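Local atomic coordinates of actin-related protein 8 (Homo sapiens, PDB entry 4FO0), a protein that binds ATP, shows low basal ATPase activity without polymerising, and is a proposed core subunit of the INO80 chromatin-remodelling complex. Residues A[237-242]-A[248-253]; A[518-523]-A[539-544]; A[295-300]-A[332-337]. All coordinates share one frame; numbering follows the deposited sequence. Where two conformers were deposited one is given.

Contact 1: residues A[237-242]-A[248-253]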
ATOM      1  N   VAL A 237      -9.544  11.445   3.374  1.00 40.22           N
ATOM      2  CA  VAL A 237     -10.815  11.839   3.942  1.00 42.12           C
ATOM      3  C   VAL A 237     -11.720  10.618   4.049  1.00 49.03           C
ATOM      4  O   VAL A 237     -12.404  10.422   5.062  1.00 41.92           O
ATOM      5  CB  VAL A 237     -11.500  12.915   3.102  1.00 44.62           C
ATOM      6  CG1 VAL A 237     -12.866  13.215   3.670  1.00 35.54           C
ATOM      7  CG2 VAL A 237     -10.647  14.155   3.046  1.00 32.95           C
ATOM      8  N   CYS A 238     -11.715   9.796   3.002  1.00 40.56           N
ATOM      9  CA  CYS A 238     -12.504   8.571   3.008  1.00 38.39           C
ATOM     10  C   CYS A 238     -12.146   7.680   4.190  1.00 45.80           C
ATOM     11  O   CYS A 238     -13.022   7.122   4.849  1.00 39.62           O
ATOM     12  CB  CYS A 238     -12.354   7.827   1.690  1.00 33.67           C
ATOM     13  SG  CYS A 238     -13.184   8.680   0.314  1.00 52.16           S
ATOM     14  N   ALA A 239     -10.856   7.563   4.467  1.00 39.03           N
ATOM     15  CA  ALA A 239     -10.417   6.799   5.617  1.00 40.84           C
ATOM     16  C   ALA A 239     -11.105   7.280   6.894  1.00 40.56           C
ATOM     17  O   ALA A 239     -11.513   6.459   7.714  1.00 35.98           O
ATOM     18  CB  ALA A 239      -8.908   6.880   5.766  1.00 34.61           C
ATOM     19  N   THR A 240     -11.217   8.602   7.071  1.00 37.75           N
ATOM     20  CA  THR A 240     -11.868   9.153   8.261  1.00 38.83           C
ATOM     21  C   THR A 240     -13.338   8.744   8.333  1.00 44.79           C
ATOM     22  O   THR A 240     -13.822   8.394   9.403  1.00 42.66           O
ATOM     23  CB  THR A 240     -11.737  10.691   8.368  1.00 40.51           C
ATOM     24  OG1 THR A 240     -12.408  11.323   7.273  1.00 55.03           O
ATOM     25  CG2 THR A 240     -10.277  11.098   8.363  1.00 46.17           C
ATOM     26  N   TYR A 241     -14.027   8.777   7.187  1.00 34.23           N
ATOM     27  CA  TYR A 241     -15.406   8.312   7.074  1.00 37.99           C
ATOM     28  C   TYR A 241     -15.568   6.846   7.451  1.00 42.54           C
ATOM     29  O   TYR A 241     -16.483   6.478   8.180  1.00 54.74           O
ATOM     30  CB  TYR A 241     -15.911   8.468   5.641  1.00 28.47           C
ATOM     31  CG  TYR A 241     -16.076   9.893   5.196  1.00 41.13           C
ATOM     32  CD1 TYR A 241     -16.125  10.935   6.118  1.00 43.03           C
ATOM     33  CD2 TYR A 241     -16.192  10.203   3.844  1.00 42.97           C
ATOM     34  CE1 TYR A 241     -16.280  12.247   5.698  1.00 37.65           C
ATOM     35  CE2 TYR A 241     -16.344  11.507   3.419  1.00 40.38           C
ATOM     36  CZ  TYR A 241     -16.389  12.523   4.349  1.00 39.61           C
ATOM     37  OH  TYR A 241     -16.547  13.814   3.905  1.00 54.48           O
ATOM     38  N   GLY A 242     -14.694   6.003   6.924  1.00 44.49           N
ATOM     39  CA  GLY A 242     -14.808   4.576   7.148  1.00 40.57           C
ATOM     40  C   GLY A 242     -14.566   4.205   8.595  1.00 42.18           C
ATOM     41  O   GLY A 242     -15.032   3.171   9.065  1.00 44.99           O
ATOM     42  N   THR A 248      -8.811  13.813  12.893  1.00 40.83           N
ATOM     43  CA  THR A 248      -7.762  12.853  13.192  1.00 43.22           C
ATOM     44  C   THR A 248      -6.586  13.042  12.260  1.00 46.47           C
ATOM     45  O   THR A 248      -6.736  13.521  11.134  1.00 41.62           O
ATOM     46  CB  THR A 248      -8.305  11.397  13.053  1.00 52.66           C
ATOM     47  OG1 THR A 248      -7.292  10.451  13.393  1.00 45.19           O
ATOM     48  CG2 THR A 248      -8.776  11.122  11.633  1.00 46.97           C
ATOM     49  N   CYS A 249      -5.405  12.688  12.742  1.00 45.92           N
ATOM     50  CA  CYS A 249      -4.261  12.544  11.860  1.00 42.39           C
ATOM     51  C   CYS A 249      -4.342  11.154  11.200  1.00 48.34           C
ATOM     52  O   CYS A 249      -4.493  10.137  11.890  1.00 39.35           O
ATOM     53  CB  CYS A 249      -2.968  12.713  12.650  1.00 42.01           C
ATOM     54  SG  CYS A 249      -1.459  12.553  11.668  1.00 54.15           S
ATOM     55  N   ILE A 250      -4.280  11.116   9.869  1.00 42.47           N
ATOM     56  CA  ILE A 250      -4.365   9.859   9.126  1.00 42.76           C
ATOM     57  C   ILE A 250      -3.027   9.478   8.541  1.00 48.82           C
ATOM     58  O   ILE A 250      -2.348  10.306   7.928  1.00 48.50           O
ATOM     59  CB  ILE A 250      -5.286   9.957   7.911  1.00 46.81           C
ATOM     60  CG1 ILE A 250      -6.517  10.761   8.256  1.00 42.28           C
ATOM     61  CG2 ILE A 250      -5.631   8.546   7.387  1.00 33.70           C
ATOM     62  CD1 ILE A 250      -7.218  10.228   9.480  1.00 75.40           C
ATOM     63  N   VAL A 251      -2.675   8.212   8.695  1.00 33.75           N
ATOM     64  CA  VAL A 251      -1.454   7.692   8.103  1.00 42.36           C
ATOM     65  C   VAL A 251      -1.829   6.487   7.272  1.00 42.86           C
ATOM     66  O   VAL A 251      -2.364   5.516   7.802  1.00 41.60           O
ATOM     67  CB  VAL A 251      -0.446   7.244   9.170  1.00 37.14           C
ATOM     68  CG1 VAL A 251       0.810   6.755   8.502  1.00 39.35           C
ATOM     69  CG2 VAL A 251      -0.147   8.379  10.133  1.00 35.66           C
ATOM     70  N   ASP A 252      -1.581   6.545   5.969  1.00 35.82           N
ATOM     71  CA  ASP A 252      -1.853   5.383   5.141  1.00 35.63           C
ATOM     72  C   ASP A 252      -0.527   4.768   4.722  1.00 41.20           C
ATOM     73  O   ASP A 252       0.172   5.316   3.866  1.00 35.96           O
ATOM     74  CB  ASP A 252      -2.701   5.763   3.926  1.00 31.87           C
ATOM     75  CG  ASP A 252      -3.060   4.548   3.036  1.00 60.40           C
ATOM     76  OD1 ASP A 252      -2.285   3.562   2.993  1.00 55.90           O
ATOM     77  OD2 ASP A 252      -4.125   4.583   2.369  1.00 53.35           O
ATOM     78  N   VAL A 253      -0.166   3.648   5.341  1.00 33.40           N
ATOM     79  CA  VAL A 253       1.032   2.932   4.914  1.00 32.56           C
ATOM     80  C   VAL A 253       0.650   1.856   3.923  1.00 34.08           C
ATOM     81  O   VAL A 253       0.004   0.863   4.281  1.00 40.81           O
ATOM     82  CB  VAL A 253       1.799   2.278   6.074  1.00 32.49           C
ATOM     83  CG1 VAL A 253       3.210   1.942   5.615  1.00 25.70           C
ATOM     84  CG2 VAL A 253       1.842   3.196   7.274  1.00 33.07           C
TER
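Thr240 and Thr248 mark the place where helix 237-242 comes nearest to strand 248-253, their CA atoms 7.4 Å apart. The two axes approach to 9.1 Å and run at 109° to each other, so the helix lies across the strand and only one of its faces, carrying Ala239 and Thr240, meets the other segment. Methyl groups make the closest approaches. The hydroxyl of Thr240 is folded back over its own backbone (chi1 64°), which puts CG2 on the strand side. Thr240 CG2 lies 3.6 Å from Thr248 CG2, alongside it, and also meets Ile250 CD1, whose chain crosses it at about a right angle; the exact placing of the Thr248 and Ile250 tips is doubtful. Further along, Ala239 CB rests 4.0 Å from Ile250 CG2. The seam is buried, and Val263 of strand 258-264 packs on both Thr240 and Ile250. Thr248 keeps its polar end out of the seam: OG1 points away from its own N (chi1 -178°) and hydrogen-bonds Ser503. By sequence and topology, helix and strand correspond to the hinge region of the actin fold: as in actin, the short helix is part of the link between the two halves of the molecule, and the strand after it opens the central sheet of the second half, ending in the ATP-binding run that begins with Asp252 and Val253.

Contact 2: residues A[518-523]-A[539-544]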
ATOM      1  N   GLU A 518       0.840  -0.003  19.788  1.00 47.27           N
ATOM      2  CA  GLU A 518       1.629   0.293  20.975  1.00 43.34           C
ATOM      3  C   GLU A 518       2.972   0.896  20.601  1.00 42.29           C
ATOM      4  O   GLU A 518       3.341   1.962  21.096  1.00 47.84           O
ATOM      5  CB  GLU A 518       1.870  -0.988  21.784  1.00 51.15           C
ATOM      6  CG  GLU A 518       0.608  -1.826  22.054  1.00 64.37           C
ATOM      7  CD  GLU A 518       0.125  -2.642  20.838  1.00 80.87           C
ATOM      8  OE1 GLU A 518       0.158  -2.131  19.697  1.00 71.13           O
ATOM      9  OE2 GLU A 518      -0.299  -3.805  21.026  1.00 94.76           O
ATOM     10  N   PHE A 519       3.698   0.220  19.717  1.00 35.58           N
ATOM     11  CA  PHE A 519       5.049   0.649  19.377  1.00 40.08           C
ATOM     12  C   PHE A 519       5.074   2.104  18.963  1.00 42.13           C
ATOM     13  O   PHE A 519       5.919   2.893  19.403  1.00 37.93           O
ATOM     14  CB  PHE A 519       5.623  -0.207  18.256  1.00 33.24           C
ATOM     15  CG  PHE A 519       6.961   0.250  17.782  1.00 28.71           C
ATOM     16  CD1 PHE A 519       7.070   1.293  16.875  1.00 29.18           C
ATOM     17  CD2 PHE A 519       8.113  -0.354  18.242  1.00 31.23           C
ATOM     18  CE1 PHE A 519       8.304   1.726  16.432  1.00 35.86           C
ATOM     19  CE2 PHE A 519       9.360   0.065  17.792  1.00 34.65           C
ATOM     20  CZ  PHE A 519       9.460   1.107  16.890  1.00 29.54           C
ATOM     21  N   LEU A 520       4.129   2.452  18.107  1.00 40.67           N
ATOM     22  CA  LEU A 520       4.076   3.784  17.538  1.00 45.69           C
ATOM     23  C   LEU A 520       3.562   4.806  18.551  1.00 44.84           C
ATOM     24  O   LEU A 520       4.039   5.939  18.604  1.00 60.55           O
ATOM     25  CB  LEU A 520       3.187   3.768  16.296  1.00 47.41           C
ATOM     26  CG  LEU A 520       2.892   5.131  15.688  1.00 45.12           C
ATOM     27  CD1 LEU A 520       4.162   5.774  15.144  1.00 37.09           C
ATOM     28  CD2 LEU A 520       1.846   4.977  14.615  1.00 33.11           C
ATOM     29  N   GLN A 521       2.584   4.401  19.353  1.00 41.79           N
ATOM     30  CA  GLN A 521       2.035   5.275  20.377  1.00 41.15           C
ATOM     31  C   GLN A 521       3.130   5.654  21.359  1.00 50.60           C
ATOM     32  O   GLN A 521       3.202   6.791  21.822  1.00 52.72           O
ATOM     33  CB  GLN A 521       0.896   4.579  21.103  1.00 34.29           C
ATOM     34  CG  GLN A 521       0.973   4.714  22.592  1.00 55.68           C
ATOM     35  CD  GLN A 521      -0.179   5.496  23.124  1.00 72.39           C
ATOM     36  OE1 GLN A 521      -1.314   5.009  23.157  1.00 86.89           O
ATOM     37  NE2 GLN A 521       0.086   6.734  23.521  1.00 73.61           N
ATOM     38  N   HIS A 522       3.990   4.691  21.664  1.00 37.43           N
ATOM     39  CA  HIS A 522       5.113   4.925  22.554  1.00 38.81           C
ATOM     40  C   HIS A 522       6.073   5.975  22.004  1.00 48.17           C
ATOM     41  O   HIS A 522       6.492   6.863  22.737  1.00 54.28           O
ATOM     42  CB  HIS A 522       5.840   3.611  22.825  1.00 48.62           C
ATOM     43  CG  HIS A 522       7.157   3.769  23.521  1.00 76.80           C
ATOM     44  ND1 HIS A 522       7.353   3.395  24.835  1.00 71.64           N
ATOM     45  CD2 HIS A 522       8.350   4.239  23.079  1.00 69.41           C
ATOM     46  CE1 HIS A 522       8.609   3.631  25.173  1.00 66.75           C
ATOM     47  NE2 HIS A 522       9.235   4.140  24.126  1.00 76.69           N
ATOM     48  N   ARG A 523       6.412   5.883  20.717  1.00 47.42           N
ATOM     49  CA  ARG A 523       7.356   6.829  20.122  1.00 43.63           C
ATOM     50  C   ARG A 523       6.733   8.196  20.099  1.00 58.20           C
ATOM     51  O   ARG A 523       7.405   9.192  20.364  1.00 56.57           O
ATOM     52  CB  ARG A 523       7.707   6.475  18.681  1.00 46.46           C
ATOM     53  CG  ARG A 523       8.056   5.045  18.451  1.00 58.04           C
ATOM     54  CD  ARG A 523       9.537   4.867  18.312  1.00 63.00           C
ATOM     55  NE  ARG A 523      10.135   5.685  17.253  1.00 46.18           N
ATOM     56  CZ  ARG A 523      11.447   5.686  17.015  1.00 59.77           C
ATOM     57  NH1 ARG A 523      12.239   4.913  17.757  1.00 52.30           N
ATOM     58  NH2 ARG A 523      11.980   6.443  16.057  1.00 48.26           N
ATOM     59  N   VAL A 539      -2.475  10.297  24.131  1.00 82.18           N
ATOM     60  CA  VAL A 539      -2.264  10.125  22.709  1.00 71.73           C
ATOM     61  C   VAL A 539      -2.873   8.786  22.339  1.00 66.77           C
ATOM     62  O   VAL A 539      -2.537   7.764  22.926  1.00 72.58           O
ATOM     63  CB  VAL A 539      -0.764  10.127  22.372  1.00 71.00           C
ATOM     64  CG1 VAL A 539      -0.523   9.602  20.965  1.00 68.38           C
ATOM     65  CG2 VAL A 539      -0.194  11.525  22.536  1.00 73.11           C
ATOM     66  N   ASP A 540      -3.793   8.790  21.386  1.00 63.49           N
ATOM     67  CA  ASP A 540      -4.450   7.550  20.997  1.00 63.88           C
ATOM     68  C   ASP A 540      -4.116   7.146  19.559  1.00 57.28           C
ATOM     69  O   ASP A 540      -4.446   7.854  18.609  1.00 49.63           O
ATOM     70  CB  ASP A 540      -5.962   7.660  21.187  1.00 65.29           C
ATOM     71  CG  ASP A 540      -6.621   6.307  21.351  1.00 89.57           C
ATOM     72  OD1 ASP A 540      -5.942   5.382  21.856  1.00 93.00           O
ATOM     73  OD2 ASP A 540      -7.811   6.167  20.976  1.00 82.06           O
ATOM     74  N   VAL A 541      -3.441   6.012  19.410  1.00 54.18           N
ATOM     75  CA  VAL A 541      -3.190   5.460  18.090  1.00 38.77           C
ATOM     76  C   VAL A 541      -4.207   4.370  17.777  1.00 44.87           C
ATOM     77  O   VAL A 541      -4.348   3.408  18.525  1.00 60.35           O
ATOM     78  CB  VAL A 541      -1.760   4.915  17.956  1.00 42.97           C
ATOM     79  CG1 VAL A 541      -1.583   4.256  16.614  1.00 41.53           C
ATOM     80  CG2 VAL A 541      -0.761   6.046  18.100  1.00 35.06           C
ATOM     81  N   ILE A 542      -4.928   4.542  16.676  1.00 37.44           N
ATOM     82  CA  ILE A 542      -5.959   3.589  16.275  1.00 50.88           C
ATOM     83  C   ILE A 542      -5.489   2.825  15.051  1.00 47.51           C
ATOM     84  O   ILE A 542      -5.117   3.440  14.048  1.00 44.88           O
ATOM     85  CB  ILE A 542      -7.297   4.305  15.931  1.00 48.31           C
ATOM     86  CG1 ILE A 542      -7.869   5.002  17.164  1.00 33.29           C
ATOM     87  CG2 ILE A 542      -8.297   3.351  15.325  1.00 37.98           C
ATOM     88  CD1 ILE A 542      -7.240   6.373  17.382  1.00 52.08           C
ATOM     89  N   THR A 543      -5.513   1.493  15.122  1.00 52.64           N
ATOM     90  CA  THR A 543      -5.061   0.676  13.994  1.00 55.41           C
ATOM     91  C   THR A 543      -6.122  -0.248  13.432  1.00 62.08           C
ATOM     92  O   THR A 543      -6.141  -0.508  12.229  1.00 70.40           O
ATOM     93  CB  THR A 543      -3.819  -0.144  14.333  1.00 52.32           C
ATOM     94  OG1 THR A 543      -4.042  -0.866  15.551  1.00 58.77           O
ATOM     95  CG2 THR A 543      -2.618   0.786  14.479  1.00 35.81           C
ATOM     96  N   ARG A 544      -6.984  -0.759  14.298  1.00 51.57           N
ATOM     97  CA  ARG A 544      -8.091  -1.603  13.861  0.52 52.89           C
ATOM     98  C   ARG A 544      -9.401  -1.025  14.370  1.00 52.55           C
ATOM     99  O   ARG A 544     -10.072  -1.626  15.205  1.00 61.58           O
ATOM    100  CB  ARG A 544      -7.927  -3.035  14.374  0.52 55.69           C
ATOM    101  CG  ARG A 544      -6.745  -3.793  13.796  0.52 54.68           C
ATOM    102  CD  ARG A 544      -6.890  -5.284  14.058  0.52 49.63           C
ATOM    103  NE  ARG A 544      -8.104  -5.809  13.446  0.52 51.25           N
ATOM    104  CZ  ARG A 544      -8.150  -6.384  12.250  0.52 47.28           C
ATOM    105  NH1 ARG A 544      -7.043  -6.532  11.530  0.52 36.87           N
ATOM    106  NH2 ARG A 544      -9.302  -6.822  11.779  0.52 39.37           N
TER
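Leu520, Gln521 and Val541 join helix 518-523 to strand 540-542 inside a beta-alpha-beta crossover, in which strand 503-507 leads through helix 516-527 and a second short helix to its parallel neighbour 540-542. That neighbour is the last strand on its side of the sheet within the chain, and the helix packs against it closely: the CA atoms of Gln521 and Val541 are 5.7 Å apart. The firm part of the contact is the forked side chain of Val541. With CG1 anti to its backbone N (chi1 175°), the fork straddles two successive helix residues. Val541 CG1 takes the inner one, meeting Leu520 CD2 at 4.0 Å, with the two side chains crossing at about a right angle; Val506 and Phe362 pack on the same leucine. On this buried side Val539 also turns into the protein, against Ile524, Leu525 and Met528. The outer side is looser. Gln521 is partly exposed, and its chain bends at chi2 and runs past Val539 in the opposite sense, bringing the amide near the carbonyl oxygen of Val539. Gln521 NE2 donates weakly to Val539 O at 2.9 Å, with a badly bent N-H...O angle of 128°. Gln521 OE1 lies about as near that oxygen without bonding, and the unusual side-chain torsions make the amide's placement doubtful. The aliphatic root of the glutamine is placed more securely: Val541 CG2, the outer prong of the fork, lies 3.7 Å from Gln521 CB and equally far from Gln521 CA.

Contact 3: residues A[295-300]-A[332-337]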
ATOM      1  N   GLY A 295      21.890 -16.318   6.774  1.00 37.36           N
ATOM      2  CA  GLY A 295      21.933 -17.591   6.065  1.00 45.53           C
ATOM      3  C   GLY A 295      20.602 -18.142   5.561  1.00 46.04           C
ATOM      4  O   GLY A 295      20.345 -19.345   5.626  1.00 57.79           O
ATOM      5  N   PHE A 296      19.757 -17.254   5.059  1.00 51.77           N
ATOM      6  CA  PHE A 296      18.478 -17.610   4.447  1.00 46.38           C
ATOM      7  C   PHE A 296      18.603 -18.814   3.516  1.00 47.85           C
ATOM      8  O   PHE A 296      19.308 -18.754   2.502  1.00 45.99           O
ATOM      9  CB  PHE A 296      17.976 -16.404   3.661  1.00 32.64           C
ATOM     10  CG  PHE A 296      16.606 -16.561   3.119  1.00 45.59           C
ATOM     11  CD1 PHE A 296      15.538 -16.845   3.967  1.00 42.60           C
ATOM     12  CD2 PHE A 296      16.370 -16.398   1.756  1.00 40.44           C
ATOM     13  CE1 PHE A 296      14.248 -16.976   3.456  1.00 43.67           C
ATOM     14  CE2 PHE A 296      15.094 -16.524   1.241  1.00 30.30           C
ATOM     15  CZ  PHE A 296      14.026 -16.810   2.093  1.00 27.31           C
ATOM     16  N   PRO A 297      17.894 -19.903   3.841  1.00 41.79           N
ATOM     17  CA  PRO A 297      18.195 -21.191   3.212  1.00 39.23           C
ATOM     18  C   PRO A 297      17.749 -21.272   1.752  1.00 58.05           C
ATOM     19  O   PRO A 297      18.244 -22.120   1.022  1.00 52.92           O
ATOM     20  CB  PRO A 297      17.426 -22.198   4.077  1.00 41.38           C
ATOM     21  CG  PRO A 297      16.610 -21.378   5.059  1.00 43.74           C
ATOM     22  CD  PRO A 297      16.657 -19.960   4.627  1.00 44.40           C
ATOM     23  N   TYR A 298      16.829 -20.412   1.329  1.00 51.62           N
ATOM     24  CA  TYR A 298      16.430 -20.386  -0.075  1.00 45.47           C
ATOM     25  C   TYR A 298      17.425 -19.532  -0.876  1.00 45.60           C
ATOM     26  O   TYR A 298      17.224 -18.340  -1.096  1.00 55.05           O
ATOM     27  CB  TYR A 298      14.994 -19.872  -0.215  1.00 44.33           C
ATOM     28  CG  TYR A 298      14.499 -19.743  -1.639  1.00 62.84           C
ATOM     29  CD1 TYR A 298      14.989 -20.565  -2.649  1.00 56.29           C
ATOM     30  CD2 TYR A 298      13.554 -18.782  -1.978  1.00 47.86           C
ATOM     31  CE1 TYR A 298      14.541 -20.434  -3.956  1.00 50.35           C
ATOM     32  CE2 TYR A 298      13.101 -18.651  -3.277  1.00 39.99           C
ATOM     33  CZ  TYR A 298      13.594 -19.478  -4.260  1.00 43.71           C
ATOM     34  OH  TYR A 298      13.136 -19.347  -5.552  1.00 50.24           O
ATOM     35  N   ARG A 299      18.449 -20.134  -1.395  1.00 36.62           N
ATOM     36  CA  ARG A 299      19.545 -19.379  -1.874  1.00 40.64           C
ATOM     37  C   ARG A 299      19.396 -18.899  -3.275  1.00 43.73           C
ATOM     38  O   ARG A 299      20.139 -18.086  -3.703  1.00 55.57           O
ATOM     39  CB  ARG A 299      20.800 -20.193  -1.778  1.00 42.86           C
ATOM     40  CG  ARG A 299      21.359 -20.299  -0.393  1.00 59.62           C
ATOM     41  CD  ARG A 299      21.573 -21.740  -0.030  1.00 72.33           C
ATOM     42  NE  ARG A 299      21.614 -21.945   1.407  1.00 99.89           N
ATOM     43  CZ  ARG A 299      21.340 -23.101   2.002  1.00108.97           C
ATOM     44  NH1 ARG A 299      20.978 -24.146   1.283  1.00103.66           N
ATOM     45  NH2 ARG A 299      21.393 -23.203   3.320  1.00 84.87           N
ATOM     46  N   GLU A 300      18.440 -19.388  -4.014  1.00 59.43           N
ATOM     47  CA  GLU A 300      18.299 -18.939  -5.372  1.00 51.46           C
ATOM     48  C   GLU A 300      17.183 -17.972  -5.573  1.00 43.70           C
ATOM     49  O   GLU A 300      16.742 -17.780  -6.652  1.00 53.85           O
ATOM     50  CB  GLU A 300      18.098 -20.117  -6.282  1.00 68.53           C
ATOM     51  CG  GLU A 300      17.450 -21.271  -5.587  1.00 61.28           C
ATOM     52  CD  GLU A 300      18.456 -22.269  -5.120  1.00 91.73           C
ATOM     53  OE1 GLU A 300      18.371 -22.703  -3.949  1.00 97.20           O
ATOM     54  OE2 GLU A 300      19.322 -22.584  -5.947  1.00 75.52           O
ATOM     55  N   HIS A 332      11.937 -21.241  13.233  1.00 42.99           N
ATOM     56  CA  HIS A 332      10.795 -21.018  12.351  1.00 37.35           C
ATOM     57  C   HIS A 332      10.804 -21.983  11.168  1.00 37.46           C
ATOM     58  O   HIS A 332      11.826 -22.596  10.833  1.00 40.43           O
ATOM     59  CB  HIS A 332      10.816 -19.590  11.806  1.00 47.06           C
ATOM     60  CG  HIS A 332      10.759 -18.531  12.862  1.00 53.03           C
ATOM     61  ND1 HIS A 332       9.587 -18.172  13.492  1.00 57.26           N
ATOM     62  CD2 HIS A 332      11.728 -17.741  13.385  1.00 42.26           C
ATOM     63  CE1 HIS A 332       9.836 -17.209  14.362  1.00 46.15           C
ATOM     64  NE2 HIS A 332      11.127 -16.931  14.318  1.00 52.66           N
ATOM     65  N   GLU A 333       9.662 -22.115  10.519  1.00 36.06           N
ATOM     66  CA  GLU A 333       9.658 -22.848   9.269  1.00 44.54           C
ATOM     67  C   GLU A 333       8.747 -22.145   8.294  1.00 46.89           C
ATOM     68  O   GLU A 333       7.810 -21.454   8.694  1.00 38.86           O
ATOM     69  CB  GLU A 333       9.201 -24.284   9.480  1.00 37.98           C
ATOM     70  CG  GLU A 333       7.742 -24.415   9.865  1.00 34.96           C
ATOM     71  CD  GLU A 333       7.388 -25.831  10.298  1.00 79.30           C
ATOM     72  OE1 GLU A 333       6.172 -26.114  10.458  1.00 75.55           O
ATOM     73  OE2 GLU A 333       8.330 -26.650  10.480  1.00 56.09           O
ATOM     74  N   PHE A 334       9.037 -22.305   7.012  1.00 39.49           N
ATOM     75  CA  PHE A 334       8.168 -21.755   5.991  1.00 42.69           C
ATOM     76  C   PHE A 334       8.118 -22.677   4.788  1.00 38.54           C
ATOM     77  O   PHE A 334       9.017 -23.502   4.586  1.00 33.18           O
ATOM     78  CB  PHE A 334       8.629 -20.347   5.591  1.00 38.86           C
ATOM     79  CG  PHE A 334       9.968 -20.301   4.891  1.00 33.23           C
ATOM     80  CD1 PHE A 334      11.148 -20.249   5.614  1.00 33.90           C
ATOM     81  CD2 PHE A 334      10.043 -20.273   3.505  1.00 27.79           C
ATOM     82  CE1 PHE A 334      12.390 -20.192   4.966  1.00 38.07           C
ATOM     83  CE2 PHE A 334      11.278 -20.212   2.848  1.00 31.07           C
ATOM     84  CZ  PHE A 334      12.452 -20.162   3.579  1.00 30.49           C
ATOM     85  N   GLN A 335       7.064 -22.529   3.993  1.00 41.94           N
ATOM     86  CA  GLN A 335       6.887 -23.320   2.776  1.00 44.94           C
ATOM     87  C   GLN A 335       7.240 -22.558   1.505  1.00 38.21           C
ATOM     88  O   GLN A 335       7.165 -21.334   1.455  1.00 52.26           O
ATOM     89  CB  GLN A 335       5.438 -23.782   2.664  1.00 33.93           C
ATOM     90  CG  GLN A 335       4.985 -24.696   3.780  1.00 37.25           C
ATOM     91  CD  GLN A 335       3.621 -25.298   3.504  1.00 50.24           C
ATOM     92  OE1 GLN A 335       3.064 -25.137   2.415  1.00 49.86           O
ATOM     93  NE2 GLN A 335       3.075 -25.998   4.488  1.00 48.22           N
ATOM     94  N   ILE A 336       7.622 -23.287   0.467  1.00 39.99           N
ATOM     95  CA  ILE A 336       7.592 -22.717  -0.868  1.00 37.79           C
ATOM     96  C   ILE A 336       6.796 -23.654  -1.766  1.00 37.76           C
ATOM     97  O   ILE A 336       7.075 -24.837  -1.830  1.00 40.89           O
ATOM     98  CB  ILE A 336       8.980 -22.507  -1.465  1.00 38.64           C
ATOM     99  CG1 ILE A 336       9.887 -21.738  -0.494  1.00 41.86           C
ATOM    100  CG2 ILE A 336       8.844 -21.760  -2.786  1.00 29.78           C
ATOM    101  CD1 ILE A 336      11.260 -21.363  -1.096  1.00 34.33           C
ATOM    102  N   ARG A 337       5.785 -23.117  -2.433  1.00 42.71           N
ATOM    103  CA  ARG A 337       4.980 -23.882  -3.371  1.00 34.04           C
ATOM    104  C   ARG A 337       4.932 -23.153  -4.708  1.00 38.66           C
ATOM    105  O   ARG A 337       3.880 -22.687  -5.144  1.00 43.66           O
ATOM    106  CB  ARG A 337       3.569 -24.076  -2.822  1.00 28.62           C
ATOM    107  CG  ARG A 337       3.542 -24.812  -1.498  1.00 32.91           C
ATOM    108  CD  ARG A 337       2.119 -25.123  -1.065  1.00 32.72           C
ATOM    109  NE  ARG A 337       2.069 -26.192  -0.070  1.00 52.66           N
ATOM    110  CZ  ARG A 337       1.877 -27.478  -0.361  1.00 55.37           C
ATOM    111  NH1 ARG A 337       1.713 -27.856  -1.619  1.00 49.42           N
ATOM    112  NH2 ARG A 337       1.846 -28.390   0.605  1.00 46.31           N
TER
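Phe296 and Phe334 form the aromatic part of this contact between loop 295-300 and strand 332-337. Their planes are only 10° from parallel, yet the centroids are 5.7 Å apart, an offset so large that little of one ring lies over the other, and they meet mainly through Phe296 CE1 and Phe334 CZ, at 3.7 Å. Phe334 reaches the loop with a chi1 of 67°, which tucks the ring over its own backbone, and Tyr346 of the neighbouring strand meets the same ring nearly parallel to it. A CH-pi contact comes next. Ile336 lays its CD1 over one face of the Tyr298 ring, 3.8 Å from the ring centroid and 21° off the normal, nearest to the CD2 side. Plain apolar packing completes the seam: Pro297 CD approaches the edge of the Phe334 ring, 4.3 Å from Phe334 CE1, while Leu315 and Leu311 of helix 306-319 back the phenylalanines and the Tyr298-Ile336 pair respectively. Polar bonds are made outside this apolar seam. Tyr298 OH binds Asp308 and a glycerol probably left from crystallisation, and on the strand Arg337 NE donates to Gln335 OE1 at 2.9 Å. The loop starts with a Schellman motif, Gly295 closing helix 280-293, and Tyr298 centres an inverse gamma turn. By topology and sequence, this loop and the strand, an edge strand within the chain, probably correspond to subdomain 4 of actin.

Contacts 1 and 2 share the six-stranded sheet, where strand 503-507 separates 247-253 from 540-542; their centres are about 15 Å apart and their nearest atoms about 6 Å, without touching. Neither touches the nucleotide. The side chain of Ala239 in contact 1 is about 10 Å from the bound magnesium ion and about 11 Å from ATP, while that of Leu520 in contact 2 is about 14 Å from ATP and about 8 Å from the side chain of Val253, an ATP-site residue at the end of contact 1's strand. Contact 3 is remote, its centre about 36 Å from that of contact 1 and about 33 Å from that of contact 2, in a separate antiparallel sheet.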